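Local coordinates for protein lysyl oxidase (Pichia pastoris, PDB 1W7C) that probably oxidises primary amines to aldehydes, lysine side chains among them, using a copper ion and a topaquinone cofactor in each subunit, at residues 145-148 with 149-153; 153-156 with 157-160; 218-221 with 222-225; 233-237 with 238-242; 466-469 with 470-473. All coordinates share one frame; numbering follows the deposited sequence. Where two conformers were deposited one is given.

Contact 1 (145-148 with 149-153); sequences FLNK and NLNTT. With NAG (2-acetamido-2-deoxy-beta-D-glucopyranose), chain R.
Asn-149 grips the carbonyl oxygen of Phe-145, one helical turn earlier, twice. Its amide ND2 reaches Phe-145 O at 3.0 Å in an almost straight bond (174° at the hydrogen), while its own backbone N meets the same oxygen at 3.2 Å from the opposite face of the carbonyl plane. With CG beside the backbone N (chi1 -78°), the amide folds back along the helix instead of pointing outward. ND2 thereby also lies over one face of the Phe-145 ring, 3.3 Å above its plane and off toward the rim, with the amide turned 49° from the ring. An alanine here is likely to cost Phe-145 O its side-chain donor and to uncover that part of the ring face.

This is the last turn of helix 136-150: Leu-150 N bonds to Leu-146 O at 2.8 Å and Asn-151 N to Asn-147 O at 3.0 Å, after which Asn-151 leaves helical geometry. Asn-151 opens an Asn-Thr-Thr glycosylation sequon, and its ND2 is joined covalently to C1 of the NAG. Asn-147, on the same flank, suits its place by offering an amide: ND2 donates to the NAG acetamide O7 at 3.0 Å, while its OD1 is held by Tyr-167. The other amide oxygen, OD1 of Asn-151, pairs with Arg-156. Leu-146 and Leu-150, apolar and buried, turn instead to the sheet, meeting Phe-211 of strand 209-214.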
# COMPACT_ATOMS: atom_id res chain seq x y z
N PHE A 145 -0.92 -16.10 44.00
CA PHE A 145 -2.25 -16.65 44.24
C PHE A 145 -2.50 -17.86 43.32
O PHE A 145 -3.01 -18.89 43.76
CB PHE A 145 -3.32 -15.57 44.05
CG PHE A 145 -4.71 -16.12 43.92
CD1 PHE A 145 -5.45 -16.43 45.05
CD2 PHE A 145 -5.27 -16.36 42.67
CE1 PHE A 145 -6.73 -16.97 44.94
CE2 PHE A 145 -6.55 -16.91 42.55
CZ PHE A 145 -7.28 -17.20 43.68
N LEU A 146 -2.15 -17.73 42.05
CA LEU A 146 -2.36 -18.84 41.15
C LEU A 146 -1.51 -20.05 41.54
O LEU A 146 -2.01 -21.16 41.53
CB LEU A 146 -2.08 -18.43 39.70
CG LEU A 146 -3.14 -17.51 39.07
CD1 LEU A 146 -2.78 -17.27 37.63
CD2 LEU A 146 -4.52 -18.10 39.18
N ASN A 147 -0.27 -19.84 41.94
CA ASN A 147 0.57 -20.96 42.37
C ASN A 147 -0.00 -21.64 43.62
O ASN A 147 0.00 -22.86 43.72
CB ASN A 147 1.98 -20.47 42.62
CG ASN A 147 2.94 -21.61 42.97
OD1 ASN A 147 3.21 -22.49 42.14
ND2 ASN A 147 3.45 -21.59 44.20
N LYS A 148 -0.54 -20.84 44.53
CA LYS A 148 -1.16 -21.34 45.76
C LYS A 148 -2.34 -22.29 45.45
O LYS A 148 -2.53 -23.29 46.12
CB LYS A 148 -1.62 -20.17 46.64
CG LYS A 148 -2.13 -20.54 48.03
CD LYS A 148 -2.35 -19.27 48.87
CE LYS A 148 -2.80 -19.60 50.30
NZ LYS A 148 -2.45 -18.50 51.26
N ASN A 149 -3.11 -21.97 44.42
CA ASN A 149 -4.25 -22.79 44.03
C ASN A 149 -3.92 -23.95 43.08
O ASN A 149 -4.46 -25.05 43.22
CB ASN A 149 -5.33 -21.91 43.42
CG ASN A 149 -6.11 -21.16 44.47
OD1 ASN A 149 -7.19 -21.61 44.88
ND2 ASN A 149 -5.57 -20.04 44.93
N LEU A 150 -3.05 -23.70 42.12
CA LEU A 150 -2.77 -24.66 41.05
C LEU A 150 -1.70 -25.68 41.41
O LEU A 150 -1.63 -26.74 40.78
CB LEU A 150 -2.40 -23.95 39.73
CG LEU A 150 -3.51 -23.04 39.17
CD1 LEU A 150 -2.97 -22.29 37.96
CD2 LEU A 150 -4.77 -23.81 38.77
N ASN A 151 -0.90 -25.41 42.45
CA ASN A 151 0.17 -26.32 42.84
C ASN A 151 -0.15 -27.16 44.09
O ASN A 151 0.76 -27.62 44.78
CB ASN A 151 1.49 -25.56 43.04
CG ASN A 151 2.71 -26.46 42.95
OD1 ASN A 151 2.74 -27.42 42.16
ND2 ASN A 151 3.74 -26.14 43.75
N THR A 152 -1.43 -27.40 44.36
CA THR A 152 -1.81 -28.35 45.41
C THR A 152 -1.62 -29.78 44.91
O THR A 152 -1.52 -30.02 43.73
CB THR A 152 -3.27 -28.16 45.85
OG1 THR A 152 -4.15 -28.39 44.73
CG2 THR A 152 -3.53 -26.72 46.29
N THR A 153 -1.61 -30.73 45.82
CA THR A 153 -1.50 -32.13 45.43
C THR A 153 -2.59 -32.51 44.41
O THR A 153 -2.29 -33.14 43.39
CB THR A 153 -1.60 -33.00 46.70
OG1 THR A 153 -0.52 -32.68 47.60
CG2 THR A 153 -1.40 -34.48 46.38
C1 NAG R . 4.88 -27.01 43.58
C2 NAG R . 6.09 -26.12 43.97
C3 NAG R . 7.39 -26.93 44.04
C4 NAG R . 7.18 -28.17 44.89
C5 NAG R . 5.94 -28.94 44.43
C6 NAG R . 5.74 -30.16 45.31
C7 NAG R . 6.19 -23.74 43.31
C8 NAG R . 6.53 -22.79 42.18
N2 NAG R . 6.24 -25.04 43.01
O3 NAG R . 8.45 -26.16 44.60
O4 NAG R . 8.31 -29.02 44.81
O5 NAG R . 4.81 -28.09 44.48
O6 NAG R . 4.36 -30.43 45.46
O7 NAG R . 5.89 -23.29 44.41

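Contact 2 (153-156 with 157-160); sequences TIMR and DVLE. With NAG (2-acetamido-2-deoxy-beta-D-glucopyranose), chain R.
Val-158 N donates to Ile-154 O at 2.9 Å, and the next two amides follow suit: Leu-159 N to Met-155 O at 2.9 Å and Glu-160 N to Arg-156 O at 3.0 Å. Asp-157 N to Thr-153 O is a weak bond at 3.3 Å. These are the i to i+4 bonds of the first turns of helix 153-163, whose N-cap is Thr-152. The helix is amphipathic. Met-155, bent at both chi2 and chi3, curls its flexible thioether so that the methyl CE touches both branched chains, 4.0 Å from Val-158 CG1 and 4.2 Å from Leu-159 CG. Val-158 in turn packs on Leu-241 of helix 238-246, and Leu-159 on Phe-209.

Arg-156 takes the polar flank. A bend at chi3 (63°) turns its long chain so that one guanidinium face lies against the NAG, with C5 of the sugar 3.8 Å above the plane, off toward the rim. NH1 is shared between two protein oxygens, Glu-168 OE1 in a salt bridge and Asn-151 OD1, and NH2 is hydrogen-bonded to a partner outside the two segments. The opposite charge of Glu-160 stays well apart, OE1 lying 6.3 Å from Arg-156 NH2.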
# COMPACT_ATOMS: atom_id res chain seq x y z
N THR A 153 -1.61 -30.73 45.82
CA THR A 153 -1.50 -32.13 45.43
C THR A 153 -2.59 -32.51 44.41
O THR A 153 -2.29 -33.14 43.39
CB THR A 153 -1.60 -33.00 46.70
OG1 THR A 153 -0.52 -32.68 47.60
CG2 THR A 153 -1.40 -34.48 46.38
N ILE A 154 -3.83 -32.10 44.67
CA ILE A 154 -4.96 -32.41 43.77
C ILE A 154 -4.82 -31.71 42.42
O ILE A 154 -4.96 -32.35 41.38
CB ILE A 154 -6.32 -32.08 44.43
CG1 ILE A 154 -6.59 -33.05 45.58
CG2 ILE A 154 -7.46 -32.18 43.41
CD1 ILE A 154 -7.72 -32.61 46.51
N MET A 155 -4.55 -30.41 42.41
CA MET A 155 -4.46 -29.71 41.14
C MET A 155 -3.25 -30.12 40.31
O MET A 155 -3.32 -30.10 39.09
CB MET A 155 -4.53 -28.19 41.31
CG MET A 155 -5.95 -27.68 41.56
SD MET A 155 -7.18 -28.24 40.33
CE MET A 155 -6.50 -27.53 38.82
N ARG A 156 -2.15 -30.52 40.95
CA ARG A 156 -1.00 -31.05 40.19
C ARG A 156 -1.43 -32.30 39.42
O ARG A 156 -1.09 -32.46 38.25
CB ARG A 156 0.17 -31.37 41.13
CG ARG A 156 0.91 -30.16 41.67
CD ARG A 156 2.00 -30.54 42.68
NE ARG A 156 3.03 -31.35 42.04
CZ ARG A 156 4.01 -30.86 41.29
NH1 ARG A 156 4.14 -29.56 41.12
NH2 ARG A 156 4.88 -31.69 40.73
N ASP A 157 -2.21 -33.16 40.08
CA ASP A 157 -2.71 -34.38 39.45
C ASP A 157 -3.71 -34.08 38.32
O ASP A 157 -3.62 -34.66 37.25
CB ASP A 157 -3.35 -35.32 40.50
CG ASP A 157 -3.39 -36.76 40.04
OD1 ASP A 157 -4.49 -37.25 39.69
OD2 ASP A 157 -2.37 -37.48 39.98
N VAL A 158 -4.63 -33.15 38.56
CA VAL A 158 -5.60 -32.71 37.55
C VAL A 158 -4.88 -32.17 36.32
O VAL A 158 -5.15 -32.57 35.18
CB VAL A 158 -6.54 -31.61 38.10
CG1 VAL A 158 -7.34 -30.95 36.98
CG2 VAL A 158 -7.50 -32.19 39.15
N LEU A 159 -3.95 -31.25 36.54
CA LEU A 159 -3.25 -30.63 35.43
C LEU A 159 -2.44 -31.65 34.61
O LEU A 159 -2.51 -31.63 33.39
CB LEU A 159 -2.36 -29.50 35.92
CG LEU A 159 -3.07 -28.26 36.47
CD1 LEU A 159 -2.03 -27.37 37.19
CD2 LEU A 159 -3.79 -27.48 35.36
N GLU A 160 -1.68 -32.52 35.27
CA GLU A 160 -0.89 -33.51 34.54
C GLU A 160 -1.79 -34.48 33.79
O GLU A 160 -1.51 -34.85 32.67
CB GLU A 160 0.08 -34.27 35.46
CG GLU A 160 0.99 -35.22 34.70
CD GLU A 160 2.20 -35.67 35.48
OE1 GLU A 160 2.12 -35.70 36.72
OE2 GLU A 160 3.22 -35.99 34.84
C1 NAG R . 4.88 -27.01 43.58
C2 NAG R . 6.09 -26.12 43.97
C3 NAG R . 7.39 -26.93 44.04
C4 NAG R . 7.18 -28.17 44.89
C5 NAG R . 5.94 -28.94 44.43
C6 NAG R . 5.74 -30.16 45.31
C7 NAG R . 6.19 -23.74 43.31
C8 NAG R . 6.53 -22.79 42.18
N2 NAG R . 6.24 -25.04 43.01
O3 NAG R . 8.45 -26.16 44.60
O4 NAG R . 8.31 -29.02 44.81
O5 NAG R . 4.81 -28.09 44.48
O6 NAG R . 4.36 -30.43 45.46
O7 NAG R . 5.89 -23.29 44.41

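Contact 3 (218-221 with 222-225); sequences RDVS and QWKM
An Asx turn at Asp-219 running into a short 3-10 turn carries the chain from strand 209-214 into its antiparallel neighbour 224-230, and across this connection Val-220 sits on the indole of Trp-223. The Val-220 methyl CG1 stands over the six-membered ring, 3.7 Å from its centroid and 6° off the normal, a CH-pi contact; the branched valine offers a blunt apolar surface to a flat one. Two backbone bonds close the turn, Gln-222 N to Asp-219 O and Trp-223 N to Val-220 O, both 3.0 Å, each donor lying above the carbonyl plane. The buried indole gives its NE1 hydrogen to Gly-217 O, just before the turn, and touches Ala-141 and Lys-142 of helix 136-150. A serine in its place would probably leave Val-220 CG1 without its aromatic partner, Gly-217 O without that donor, and a gap beneath the helix.

On the solvent side the polar groups form a chain. Gln-222, bent at chi2 (-58°), turns its amide back so that NE2 donates to Ser-221 OG at 3.2 Å. That hydroxyl donates to Asp-219 OD1 at 2.7 Å, and Ser-221 N reaches the same oxygen at 3.1 Å from the same face of the carboxylate. Because the serine proton is committed to the aspartate, its oxygen is left to accept, and the negative charge would probably strengthen it as an acceptor for the glutamine.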
# COMPACT_ATOMS: atom_id res chain seq x y z
N ARG A 218 -7.67 -5.61 48.55
CA ARG A 218 -6.22 -5.58 48.77
C ARG A 218 -5.71 -6.71 49.66
O ARG A 218 -4.52 -6.85 49.83
CB ARG A 218 -5.84 -4.24 49.41
CG ARG A 218 -6.04 -3.06 48.48
CD ARG A 218 -5.39 -1.79 48.98
NE ARG A 218 -5.95 -1.31 50.24
CZ ARG A 218 -5.37 -0.41 51.02
NH1 ARG A 218 -4.19 0.09 50.69
NH2 ARG A 218 -5.98 0.00 52.12
N ASP A 219 -6.63 -7.49 50.24
CA ASP A 219 -6.27 -8.62 51.10
C ASP A 219 -6.36 -9.92 50.31
O ASP A 219 -7.45 -10.47 50.07
CB ASP A 219 -7.21 -8.63 52.31
CG ASP A 219 -6.93 -9.75 53.27
OD1 ASP A 219 -5.97 -10.53 53.06
OD2 ASP A 219 -7.64 -9.90 54.27
N VAL A 220 -5.20 -10.41 49.88
CA VAL A 220 -5.17 -11.58 49.01
C VAL A 220 -5.65 -12.86 49.70
O VAL A 220 -6.02 -13.81 49.03
CB VAL A 220 -3.77 -11.82 48.40
CG1 VAL A 220 -3.32 -10.62 47.59
CG2 VAL A 220 -2.74 -12.16 49.48
N SER A 221 -5.66 -12.88 51.04
CA SER A 221 -6.21 -14.03 51.75
C SER A 221 -7.68 -14.25 51.44
O SER A 221 -8.20 -15.33 51.66
CB SER A 221 -5.98 -13.90 53.28
OG SER A 221 -6.86 -12.95 53.85
N GLN A 222 -8.36 -13.22 50.93
CA GLN A 222 -9.79 -13.33 50.60
C GLN A 222 -10.02 -13.68 49.13
O GLN A 222 -11.15 -13.97 48.74
CB GLN A 222 -10.52 -12.02 50.92
CG GLN A 222 -10.40 -11.57 52.38
CD GLN A 222 -10.90 -12.60 53.36
OE1 GLN A 222 -12.10 -12.90 53.38
NE2 GLN A 222 -10.00 -13.15 54.17
N TRP A 223 -8.96 -13.67 48.33
CA TRP A 223 -9.08 -14.04 46.92
C TRP A 223 -9.41 -15.52 46.82
O TRP A 223 -8.96 -16.32 47.66
CB TRP A 223 -7.80 -13.73 46.18
CG TRP A 223 -7.49 -12.27 46.05
CD1 TRP A 223 -8.15 -11.21 46.63
CD2 TRP A 223 -6.43 -11.69 45.28
NE1 TRP A 223 -7.57 -10.03 46.26
CE2 TRP A 223 -6.52 -10.29 45.41
CE3 TRP A 223 -5.43 -12.22 44.46
CZ2 TRP A 223 -5.64 -9.43 44.79
CZ3 TRP A 223 -4.57 -11.37 43.85
CH2 TRP A 223 -4.68 -9.99 44.00
N LYS A 224 -10.20 -15.89 45.83
CA LYS A 224 -10.73 -17.24 45.71
C LYS A 224 -10.81 -17.67 44.25
O LYS A 224 -11.28 -16.92 43.41
CB LYS A 224 -12.14 -17.34 46.34
CG LYS A 224 -12.15 -17.57 47.86
N MET A 225 -10.44 -18.92 43.98
CA MET A 225 -10.72 -19.53 42.69
C MET A 225 -12.21 -19.83 42.61
O MET A 225 -12.77 -20.40 43.53
CB MET A 225 -9.93 -20.83 42.51
CG MET A 225 -9.89 -21.28 41.06
SD MET A 225 -8.85 -20.26 39.96
CE MET A 225 -7.36 -20.48 40.75
O HOH W 1 -9.77 -17.13 50.16

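Contact 4 (233-237 with 238-242); sequences KVYTS and AEELY
A chi1 of -171° swings the Glu-240 chain off the helix and, extended beyond CG, it stretches back until its carboxylate meets the backbone of Thr-236; Leu-241, with a similar chi1 (176°), carries CD1 over the ring of Tyr-235. Glu-240 OE1 accepts from Thr-236 N at 2.8 Å in a nearly straight bond, entered almost along the C-O direction. A glutamate has just the length needed to span this corner, and its CG passes the edge of the Tyr-235 ring, 4.0 Å from CD2. Over one face of that ring, almost at its centre, stands Leu-241 CD1, 3.7 Å from the centroid, the two side chains crossing at about a right angle in a CH-pi contact.

The corner is where strand 233-235 gives way to helix 238-246, and Ser-237 is the N-cap. A short hydroxyl suits that position: OG accepts from Glu-240 N at 3.1 Å, covering an amide that has no preceding helical carbonyl. The first-turn bond Leu-241 N to Ser-237 O follows at 3.2 Å. Glu-240 is the third residue of the helix, yet its carboxylate accepts from Thr-236 N rather than returning to Ser-237 N, so no capping box forms. A negative charge at a helix N-terminus would probably be eased by the dipole there.

Farther out, Tyr-235 pairs through its backbone with Tyr-228 of strand 224-230, and Leu-241 and Ala-238 pack against Val-158 and Met-155 of helix 153-163. Val-234 meets Trp-521 of the second subunit.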
# COMPACT_ATOMS: atom_id res chain seq x y z
N LYS A 233 -16.93 -27.27 29.99
CA LYS A 233 -17.62 -27.62 31.22
C LYS A 233 -17.04 -26.82 32.37
O LYS A 233 -15.86 -26.57 32.41
CB LYS A 233 -17.50 -29.13 31.47
CG LYS A 233 -18.16 -29.95 30.37
CD LYS A 233 -18.33 -31.41 30.75
CE LYS A 233 -18.78 -32.27 29.56
NZ LYS A 233 -20.17 -31.97 29.16
N VAL A 234 -17.91 -26.41 33.28
CA VAL A 234 -17.55 -25.59 34.43
C VAL A 234 -17.57 -26.42 35.70
O VAL A 234 -18.57 -27.09 35.99
CB VAL A 234 -18.53 -24.41 34.60
CG1 VAL A 234 -18.13 -23.53 35.77
CG2 VAL A 234 -18.61 -23.58 33.29
N TYR A 235 -16.48 -26.32 36.47
CA TYR A 235 -16.33 -26.97 37.76
C TYR A 235 -16.11 -25.89 38.80
O TYR A 235 -15.38 -24.93 38.56
CB TYR A 235 -15.15 -27.95 37.71
CG TYR A 235 -15.30 -28.97 36.61
CD1 TYR A 235 -14.82 -28.71 35.33
CD2 TYR A 235 -15.95 -30.17 36.84
CE1 TYR A 235 -15.00 -29.63 34.30
CE2 TYR A 235 -16.13 -31.09 35.83
CZ TYR A 235 -15.65 -30.83 34.56
OH TYR A 235 -15.83 -31.77 33.55
N THR A 236 -16.74 -26.03 39.97
CA THR A 236 -16.65 -24.98 40.98
C THR A 236 -15.62 -25.27 42.06
O THR A 236 -15.43 -24.46 42.95
CB THR A 236 -18.02 -24.70 41.60
OG1 THR A 236 -18.55 -25.91 42.13
CG2 THR A 236 -19.02 -24.25 40.55
N SER A 237 -14.92 -26.40 41.93
CA SER A 237 -13.79 -26.71 42.80
C SER A 237 -12.84 -27.73 42.15
O SER A 237 -13.24 -28.49 41.27
CB SER A 237 -14.28 -27.25 44.15
OG SER A 237 -14.84 -28.54 43.98
N ALA A 238 -11.59 -27.72 42.60
CA ALA A 238 -10.60 -28.74 42.24
C ALA A 238 -11.12 -30.15 42.49
O ALA A 238 -10.88 -31.05 41.69
CB ALA A 238 -9.32 -28.51 43.01
N GLU A 239 -11.83 -30.34 43.61
CA GLU A 239 -12.31 -31.66 44.02
C GLU A 239 -13.36 -32.16 43.03
O GLU A 239 -13.33 -33.32 42.63
CB GLU A 239 -12.90 -31.62 45.45
CG GLU A 239 -11.85 -31.55 46.56
CD GLU A 239 -11.26 -30.16 46.80
OE1 GLU A 239 -11.75 -29.16 46.22
OE2 GLU A 239 -10.29 -30.07 47.58
N GLU A 240 -14.26 -31.27 42.61
CA GLU A 240 -15.29 -31.64 41.64
C GLU A 240 -14.68 -32.11 40.33
O GLU A 240 -15.12 -33.11 39.75
CB GLU A 240 -16.24 -30.47 41.35
CG GLU A 240 -17.44 -30.88 40.51
CD GLU A 240 -18.33 -29.71 40.10
OE1 GLU A 240 -17.96 -28.55 40.30
OE2 GLU A 240 -19.41 -29.98 39.55
N LEU A 241 -13.67 -31.38 39.85
CA LEU A 241 -13.02 -31.71 38.59
C LEU A 241 -12.25 -33.02 38.72
O LEU A 241 -12.35 -33.90 37.87
CB LEU A 241 -12.10 -30.58 38.14
CG LEU A 241 -11.28 -30.82 36.88
CD1 LEU A 241 -12.12 -31.34 35.73
CD2 LEU A 241 -10.59 -29.51 36.47
N TYR A 242 -11.52 -33.16 39.82
CA TYR A 242 -10.79 -34.39 40.08
C TYR A 242 -11.72 -35.62 40.07
O TYR A 242 -11.38 -36.65 39.48
CB TYR A 242 -10.02 -34.30 41.40
CG TYR A 242 -9.25 -35.55 41.72
CD1 TYR A 242 -9.81 -36.54 42.54
CD2 TYR A 242 -7.99 -35.78 41.18
CE1 TYR A 242 -9.12 -37.72 42.82
CE2 TYR A 242 -7.29 -36.96 41.46
CZ TYR A 242 -7.86 -37.92 42.29
OH TYR A 242 -7.19 -39.08 42.57

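Contact 5 (466-469 with 470-473); sequences YWNP and ETSA
Asn-468 and Pro-469 open an Asx-Pro turn, overlaid on a backbone turn that runs on to Ser-472, in a compact loop between strands 465-466 and 478-480 of the copper amine oxidase enzyme domain. Backbone bonds come first. Asn-468 O takes two donors: Thr-471 N at 3.1 Å from above the carbonyl plane, and Ser-472 N at 2.9 Å nearly along the C=O axis. Pro-469 suits the second position, since its ring fixes phi near the value the turn needs and the turn asks no N-H of it.

Side-chain to backbone bonds brace both ends. Asn-468 turns its amide beside its own carbonyl carbon (chi1 -176°), which presents OD1 to Glu-470 N at 2.9 Å, the bond that defines the Asx turn. In the return direction Ser-472 OG accepts from Asn-468 N at 2.8 Å; a serine is short enough to point straight back across the loop. The same hydroxyl and Thr-471 OG1 both bond to Asp-347 OD2, while Asn-468 ND2 bonds to Asn-231 OD1, so side chains from outside the loop also hold its polar groups.

The apolar contacts belong to Trp-467, whose broad indole lies along the end of the turn. Ser-472 CB makes an off-centre CH-pi contact, 4.1 Å from the centroid of the six-membered ring and 29° off its normal. The small Ala-473 fits beside it, CB 3.8 Å from Trp-467 CH2.

Water completes the loop: one molecule donates to Pro-469 O and accepts from Ala-473 N, each at 2.9 Å.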
# COMPACT_ATOMS: atom_id res chain seq x y z
N TYR A 466 -6.47 -23.11 21.95
CA TYR A 466 -6.67 -24.55 21.83
C TYR A 466 -7.84 -24.82 20.85
O TYR A 466 -8.86 -24.15 20.90
CB TYR A 466 -6.90 -25.19 23.21
CG TYR A 466 -7.02 -26.69 23.11
CD1 TYR A 466 -5.91 -27.50 23.23
CD2 TYR A 466 -8.24 -27.29 22.84
CE1 TYR A 466 -6.01 -28.88 23.06
CE2 TYR A 466 -8.35 -28.66 22.67
CZ TYR A 466 -7.22 -29.45 22.78
OH TYR A 466 -7.32 -30.80 22.59
N TRP A 467 -7.64 -25.77 19.94
CA TRP A 467 -8.65 -26.16 18.98
C TRP A 467 -9.56 -27.24 19.54
O TRP A 467 -9.13 -28.39 19.70
CB TRP A 467 -8.01 -26.67 17.67
CG TRP A 467 -9.03 -27.18 16.69
CD1 TRP A 467 -9.40 -28.47 16.50
CD2 TRP A 467 -9.81 -26.41 15.75
NE1 TRP A 467 -10.36 -28.55 15.53
CE2 TRP A 467 -10.63 -27.30 15.05
CE3 TRP A 467 -9.90 -25.04 15.45
CZ2 TRP A 467 -11.53 -26.89 14.05
CZ3 TRP A 467 -10.78 -24.64 14.45
CH2 TRP A 467 -11.60 -25.57 13.77
N ASN A 468 -10.79 -26.86 19.86
CA ASN A 468 -11.82 -27.80 20.24
C ASN A 468 -12.75 -27.97 19.05
O ASN A 468 -13.43 -27.03 18.68
CB ASN A 468 -12.58 -27.27 21.45
CG ASN A 468 -13.62 -28.25 21.96
OD1 ASN A 468 -14.28 -28.97 21.19
ND2 ASN A 468 -13.79 -28.28 23.27
N PRO A 469 -12.79 -29.14 18.42
CA PRO A 469 -13.59 -29.29 17.20
C PRO A 469 -15.07 -28.93 17.38
O PRO A 469 -15.71 -28.54 16.42
CB PRO A 469 -13.46 -30.79 16.87
CG PRO A 469 -12.24 -31.26 17.58
CD PRO A 469 -12.06 -30.37 18.77
N GLU A 470 -15.60 -29.09 18.59
CA GLU A 470 -17.02 -28.83 18.83
C GLU A 470 -17.39 -27.34 18.81
O GLU A 470 -18.54 -27.01 18.51
CB GLU A 470 -17.45 -29.41 20.19
CG GLU A 470 -17.63 -30.91 20.18
CD GLU A 470 -18.24 -31.46 21.47
OE1 GLU A 470 -18.47 -32.69 21.52
OE2 GLU A 470 -18.49 -30.69 22.43
N THR A 471 -16.45 -26.47 19.17
CA THR A 471 -16.80 -25.06 19.39
C THR A 471 -15.88 -24.03 18.74
O THR A 471 -16.25 -22.85 18.68
CB THR A 471 -16.91 -24.75 20.90
OG1 THR A 471 -15.67 -25.10 21.58
CG2 THR A 471 -18.01 -25.58 21.56
N SER A 472 -14.69 -24.43 18.28
CA SER A 472 -13.68 -23.47 17.89
C SER A 472 -13.81 -22.92 16.47
O SER A 472 -13.20 -21.89 16.17
CB SER A 472 -12.28 -24.05 18.07
OG SER A 472 -11.96 -24.34 19.41
N ALA A 473 -14.50 -23.63 15.59
CA ALA A 473 -14.50 -23.28 14.17
C ALA A 473 -15.03 -21.89 13.81
O ALA A 473 -14.56 -21.31 12.85
CB ALA A 473 -15.22 -24.35 13.36
O HOH W 2 -16.83 -29.05 24.14
O HOH W 3 -16.45 -25.76 16.00

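Overall arrangement
Contacts 1 to 4 belong to one helix-and-sheet unit, and contact 5 to the enzyme domain. Contacts 1 and 2 are consecutive along the chain, sharing Thr-153 where helix 136-150 hands over to helix 153-163, their centres about 9 Å apart and the same NAG touching both. Contact 3 leads into strand 224-230, against which the first helix packs, about 13 Å from contact 1 between centres. Contact 4 follows on the neighbouring strand 233-235, and its helix 238-246 packs on helix 153-163, about 12 Å from contact 2 between centres. Contact 5, last in the chain, is about 21 Å from contact 4 between centres. All five are structural, away from the copper and topaquinone site.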